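Local coordinates for helix-turn-helix domain-containing protein (Shewanella amazonensis SB2B, PDB 3KE2) that is of unknown function but, as a winged helix-turn-helix protein, may bind DNA, at residues I54-V67 / G76-S88. Numbering follows the deposited sequence. Where two conformers were deposited one is given.
Sequences IASFADIGIEVEFV and GYYRIRTWGPISS
With CG of F66 anti to its backbone N (chi1 -171°) and CG of Y78 anti to its carbonyl carbon (chi1 -68°), the rings of this antiparallel non-hydrogen-bonded pair meet edge-to-face. F66 CD1 sits over the centre of the Y78 ring, with the two centroids 5.0 Å apart. From the opposite face I54 CD1 makes a CH-pi contact, 4.0 Å from the Y78 ring centroid. The end of helix 47-55 is thereby joined to the hairpin, and L36 of helix 36-43 also touches Y78. Replacing Y78 by an alanine is likely to leave the F66 edge without a ring face to rest on and the I54 methyl without its aromatic partner.

Strands 63-67 and 77-82 run antiparallel. Paired backbone bonds join E65 with R79 and V67 with Y77. At the E63 end the register shifts by one in a classic beta bulge: R81 and T82 both face E63, and E63 O accepts from both amides, R81 N at 2.6 Å and T82 N at 3.3 Å. Near the bulge, I62 CG1 packs on I86 CG1 at 3.8 Å.

E63, E65, R79 and R81 form a salt-bridge network on the face opposite F66 and Y78. E65 OE1 meets R79 NE at 3.4 Å in a weak bond, at the guanidinium edge. The R81 links are tentative, since they rest on one of its two conformers. In it, E65 OE2 approaches R81 NH1 at 3.6 Å, and a water bridges E63 OE1 and R81 NE, whose direct salt bridge is long. V67 CG2 covers one face of the R79 guanidinium, and V67 CB lies over the Y77 ring.

The hairpin is consistent with the wing of a winged helix-turn-helix domain. Its apolar face packs toward the helices, while the charges opposite are linked by loose pairs and probably largely offset one another.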
loop_
_atom_site.group_PDB
_atom_site.type_symbol
_atom_site.label_atom_id
_atom_site.label_comp_id
_atom_site.label_asym_id
_atom_site.label_seq_id
_atom_site.Cartn_x
_atom_site.Cartn_y
_atom_site.Cartn_z
ATOM N N ILE A 54 11.088 -4.574 5.464
ATOM C CA ILE A 54 11.662 -3.230 5.484
ATOM C C ILE A 54 12.286 -2.920 4.133
ATOM O O ILE A 54 12.132 -1.815 3.600
ATOM C CB ILE A 54 12.692 -3.091 6.597
ATOM C CG1 ILE A 54 11.980 -3.141 7.945
ATOM C CG2 ILE A 54 13.425 -1.798 6.481
ATOM C CD1 ILE A 54 12.924 -3.239 9.133
ATOM N N ALA A 55 12.947 -3.906 3.550
ATOM C CA ALA A 55 13.564 -3.700 2.252
ATOM C C ALA A 55 12.542 -3.281 1.221
ATOM O O ALA A 55 12.870 -2.523 0.331
ATOM C CB ALA A 55 14.296 -4.969 1.776
ATOM N N SER A 56 11.305 -3.749 1.343
ATOM C CA SER A 56 10.284 -3.426 0.347
ATOM C C SER A 56 9.363 -2.218 0.687
ATOM O O SER A 56 8.389 -1.979 -0.006
ATOM C CB SER A 56 9.443 -4.690 0.038
ATOM O OG SER A 56 8.747 -5.133 1.198
ATOM N N PHE A 57 9.658 -1.451 1.725
ATOM C CA PHE A 57 8.830 -0.267 2.014
ATOM C C PHE A 57 8.845 0.678 0.817
ATOM O O PHE A 57 7.835 1.295 0.486
ATOM C CB PHE A 57 9.322 0.482 3.261
ATOM C CG PHE A 57 8.865 -0.098 4.581
ATOM C CD1 PHE A 57 8.540 -1.427 4.722
ATOM C CD2 PHE A 57 8.934 0.686 5.732
ATOM C CE1 PHE A 57 8.165 -1.936 5.957
ATOM C CE2 PHE A 57 8.591 0.165 6.991
ATOM C CZ PHE A 57 8.209 -1.133 7.094
ATOM N N ALA A 58 10.003 0.798 0.180
ATOM C CA ALA A 58 10.146 1.667 -0.981
ATOM C C ALA A 58 9.117 1.288 -2.056
ATOM O O ALA A 58 8.634 2.164 -2.778
ATOM C CB ALA A 58 11.558 1.598 -1.520
ATOM N N ASP A 59 8.769 -0.006 -2.148
ATOM C CA ASP A 59 7.776 -0.490 -3.123
ATOM C C ASP A 59 6.419 0.190 -2.968
ATOM O O ASP A 59 5.677 0.319 -3.944
ATOM C CB ASP A 59 7.546 -2.021 -3.020
ATOM C CG ASP A 59 8.750 -2.871 -3.513
ATOM O OD1 ASP A 59 9.729 -2.301 -4.059
ATOM O OD2 ASP A 59 8.681 -4.127 -3.375
ATOM N N ILE A 60 6.078 0.607 -1.753
ATOM C CA ILE A 60 4.787 1.246 -1.516
ATOM C C ILE A 60 4.939 2.715 -1.126
ATOM O O ILE A 60 4.011 3.316 -0.613
ATOM C CB ILE A 60 3.942 0.445 -0.473
ATOM C CG1 ILE A 60 4.574 0.425 0.927
ATOM C CG2 ILE A 60 3.716 -0.999 -1.010
ATOM C CD1 ILE A 60 3.603 -0.050 2.065
ATOM N N GLY A 61 6.111 3.292 -1.382
ATOM C CA GLY A 61 6.359 4.723 -1.100
ATOM C C GLY A 61 6.702 5.178 0.313
ATOM O O GLY A 61 6.654 6.372 0.601
ATOM N N ILE A 62 6.995 4.237 1.201
ATOM C CA ILE A 62 7.385 4.571 2.572
ATOM C C ILE A 62 8.914 4.612 2.582
ATOM O O ILE A 62 9.578 3.594 2.303
ATOM C CB ILE A 62 6.865 3.567 3.611
ATOM C CG1 ILE A 62 5.336 3.507 3.578
ATOM C CG2 ILE A 62 7.312 3.954 4.985
ATOM C CD1 ILE A 62 4.689 2.503 4.570
ATOM N N GLU A 63 9.475 5.793 2.844
ATOM C CA GLU A 63 10.921 5.947 2.913
ATOM C C GLU A 63 11.316 5.810 4.371
ATOM O O GLU A 63 10.850 6.581 5.216
ATOM C CB GLU A 63 11.344 7.290 2.363
ATOM C CG GLU A 63 10.868 7.495 0.899
ATOM C CD GLU A 63 11.121 8.906 0.355
ATOM O OE1 GLU A 63 11.687 9.763 1.105
ATOM O OE2 GLU A 63 10.736 9.147 -0.827
ATOM N N VAL A 64 12.152 4.816 4.652
ATOM C CA VAL A 64 12.630 4.539 5.979
ATOM C C VAL A 64 14.142 4.711 6.030
ATOM O O VAL A 64 14.849 4.347 5.090
ATOM C CB VAL A 64 12.263 3.097 6.437
ATOM C CG1 VAL A 64 12.710 2.066 5.442
ATOM C CG2 VAL A 64 12.899 2.797 7.730
ATOM N N GLU A 65 14.619 5.287 7.143
ATOM C CA GLU A 65 16.028 5.524 7.416
ATOM C C GLU A 65 16.423 4.798 8.664
ATOM O O GLU A 65 15.572 4.510 9.505
ATOM C CB GLU A 65 16.269 6.967 7.775
ATOM C CG GLU A 65 16.041 7.970 6.750
ATOM C CD GLU A 65 16.076 9.357 7.344
ATOM O OE1 GLU A 65 15.723 9.516 8.535
ATOM O OE2 GLU A 65 16.434 10.286 6.620
ATOM N N PHE A 66 17.724 4.578 8.824
ATOM C CA PHE A 66 18.258 3.983 10.027
ATOM C C PHE A 66 19.170 5.051 10.607
ATOM O O PHE A 66 20.099 5.514 9.957
ATOM C CB PHE A 66 18.990 2.707 9.730
ATOM C CG PHE A 66 19.373 1.954 10.940
ATOM C CD1 PHE A 66 18.428 1.257 11.650
ATOM C CD2 PHE A 66 20.694 1.898 11.359
ATOM C CE1 PHE A 66 18.795 0.549 12.785
ATOM C CE2 PHE A 66 21.054 1.181 12.466
ATOM C CZ PHE A 66 20.118 0.504 13.175
ATOM N N VAL A 67 18.884 5.445 11.841
ATOM C CA VAL A 67 19.588 6.545 12.487
ATOM C C VAL A 67 20.349 6.195 13.742
ATOM O O VAL A 67 19.865 5.465 14.556
ATOM C CB VAL A 67 18.536 7.597 12.899
ATOM C CG1 VAL A 67 19.203 8.826 13.514
ATOM C CG2 VAL A 67 17.667 7.973 11.707
ATOM N N GLY A 76 21.450 1.743 16.340
ATOM C CA GLY A 76 20.570 2.694 15.704
ATOM C C GLY A 76 19.115 2.310 15.834
ATOM O O GLY A 76 18.775 1.314 16.460
ATOM N N TYR A 77 18.257 3.105 15.220
ATOM C CA TYR A 77 16.843 2.828 15.222
ATOM C C TYR A 77 16.258 3.280 13.897
ATOM O O TYR A 77 16.796 4.145 13.241
ATOM C CB TYR A 77 16.160 3.516 16.395
ATOM C CG TYR A 77 16.196 5.022 16.357
ATOM C CD1 TYR A 77 17.254 5.740 16.923
ATOM C CD2 TYR A 77 15.164 5.734 15.767
ATOM C CE1 TYR A 77 17.282 7.143 16.875
ATOM C CE2 TYR A 77 15.174 7.121 15.719
ATOM C CZ TYR A 77 16.229 7.820 16.278
ATOM O OH TYR A 77 16.197 9.193 16.225
ATOM N N TYR A 78 15.181 2.653 13.479
ATOM C CA TYR A 78 14.548 3.022 12.241
ATOM C C TYR A 78 13.630 4.222 12.426
ATOM O O TYR A 78 13.032 4.411 13.472
ATOM C CB TYR A 78 13.731 1.852 11.699
ATOM C CG TYR A 78 14.531 0.651 11.216
ATOM C CD1 TYR A 78 15.049 0.614 9.926
ATOM C CD2 TYR A 78 14.726 -0.475 12.029
ATOM C CE1 TYR A 78 15.753 -0.499 9.465
ATOM C CE2 TYR A 78 15.454 -1.606 11.567
ATOM C CZ TYR A 78 15.953 -1.600 10.283
ATOM O OH TYR A 78 16.670 -2.685 9.796
ATOM N N ARG A 79 13.543 5.036 11.391
ATOM C CA ARG A 79 12.665 6.185 11.367
ATOM C C ARG A 79 12.016 6.304 9.997
ATOM O O ARG A 79 12.671 6.065 8.978
ATOM C CB ARG A 79 13.408 7.473 11.663
ATOM C CG ARG A 79 12.530 8.708 11.528
ATOM C CD ARG A 79 13.149 9.891 12.218
ATOM N NE ARG A 79 14.453 10.169 11.648
ATOM C CZ ARG A 79 15.449 10.812 12.271
ATOM N NH1 ARG A 79 15.357 11.231 13.537
ATOM N NH2 ARG A 79 16.579 10.988 11.621
ATOM N N ILE A 80 10.748 6.701 9.975
ATOM C CA ILE A 80 10.027 6.885 8.742
ATOM C C ILE A 80 10.326 8.288 8.253
ATOM O O ILE A 80 9.966 9.266 8.928
ATOM C CB ILE A 80 8.513 6.711 8.961
ATOM C CG1 ILE A 80 8.223 5.324 9.563
ATOM C CG2 ILE A 80 7.757 6.914 7.680
ATOM C CD1 ILE A 80 8.748 4.201 8.784
ATOM N N ARG A 81 11.020 8.392 7.109
ATOM C CA ARG A 81 11.355 9.699 6.514
ATOM C C ARG A 81 10.086 10.291 5.957
ATOM O O ARG A 81 9.811 11.472 6.144
ATOM C CB ARG A 81 12.415 9.591 5.412
ATOM C CG ARG A 81 12.701 10.932 4.685
ATOM C CD ARG A 81 13.770 10.816 3.578
ATOM N NE ARG A 81 13.955 12.086 2.863
ATOM C CZ ARG A 81 14.872 12.997 3.168
ATOM N NH1 ARG A 81 15.712 12.788 4.168
ATOM N NH2 ARG A 81 14.948 14.115 2.469
ATOM N N THR A 82 9.303 9.469 5.254
ATOM C CA THR A 82 8.006 9.925 4.712
ATOM C C THR A 82 7.097 8.735 4.498
ATOM O O THR A 82 7.568 7.657 4.140
ATOM C CB THR A 82 8.106 10.674 3.401
ATOM O OG1 THR A 82 6.820 11.242 3.112
ATOM C CG2 THR A 82 8.539 9.751 2.262
ATOM N N TRP A 83 5.806 8.926 4.767
ATOM C CA TRP A 83 4.819 7.873 4.545
ATOM C C TRP A 83 4.368 7.857 3.104
ATOM O O TRP A 83 3.797 6.871 2.642
ATOM C CB TRP A 83 3.595 8.061 5.424
ATOM C CG TRP A 83 3.814 7.670 6.814
ATOM C CD1 TRP A 83 4.327 8.435 7.805
ATOM C CD2 TRP A 83 3.498 6.402 7.398
ATOM N NE1 TRP A 83 4.361 7.722 8.971
ATOM C CE2 TRP A 83 3.868 6.467 8.749
ATOM C CE3 TRP A 83 2.938 5.214 6.905
ATOM C CZ2 TRP A 83 3.691 5.402 9.626
ATOM C CZ3 TRP A 83 2.760 4.141 7.784
ATOM C CH2 TRP A 83 3.145 4.246 9.129
ATOM N N GLY A 84 4.604 8.964 2.408
ATOM C CA GLY A 84 4.207 9.102 1.025
ATOM C C GLY A 84 2.722 8.875 0.802
ATOM O O GLY A 84 1.892 9.508 1.443
ATOM N N PRO A 85 2.376 7.930 -0.073
ATOM C CA PRO A 85 0.976 7.720 -0.393
ATOM C C PRO A 85 0.188 6.984 0.683
ATOM O O PRO A 85 -1.036 6.820 0.525
ATOM C CB PRO A 85 1.056 6.836 -1.642
ATOM C CG PRO A 85 2.224 5.990 -1.399
ATOM C CD PRO A 85 3.226 6.886 -0.681
ATOM N N ILE A 86 0.869 6.538 1.740
ATOM C CA ILE A 86 0.242 5.779 2.810
ATOM C C ILE A 86 -0.226 6.678 3.943
ATOM O O ILE A 86 0.481 7.584 4.412
ATOM C CB ILE A 86 1.208 4.731 3.391
ATOM C CG1 ILE A 86 1.747 3.824 2.280
ATOM C CG2 ILE A 86 0.534 3.900 4.464
ATOM C CD1 ILE A 86 0.724 3.178 1.463
ATOM N N SER A 87 -1.437 6.408 4.383
ATOM C CA SER A 87 -2.036 7.137 5.451
ATOM C C SER A 87 -1.683 6.454 6.760
ATOM O O SER A 87 -2.124 5.350 7.028
ATOM C CB SER A 87 -3.544 7.167 5.259
ATOM O OG SER A 87 -4.179 7.857 6.319
ATOM N N SER A 88 -0.871 7.113 7.571
ATOM C CA SER A 88 -0.494 6.574 8.863
ATOM C C SER A 88 -1.706 6.471 9.799
ATOM O O SER A 88 -1.821 5.519 10.556
ATOM C CB SER A 88 0.576 7.452 9.501
ATOM O OG SER A 88 0.048 8.725 9.781
HETATM O O HOH W 1 12.359 12.298 0.867
#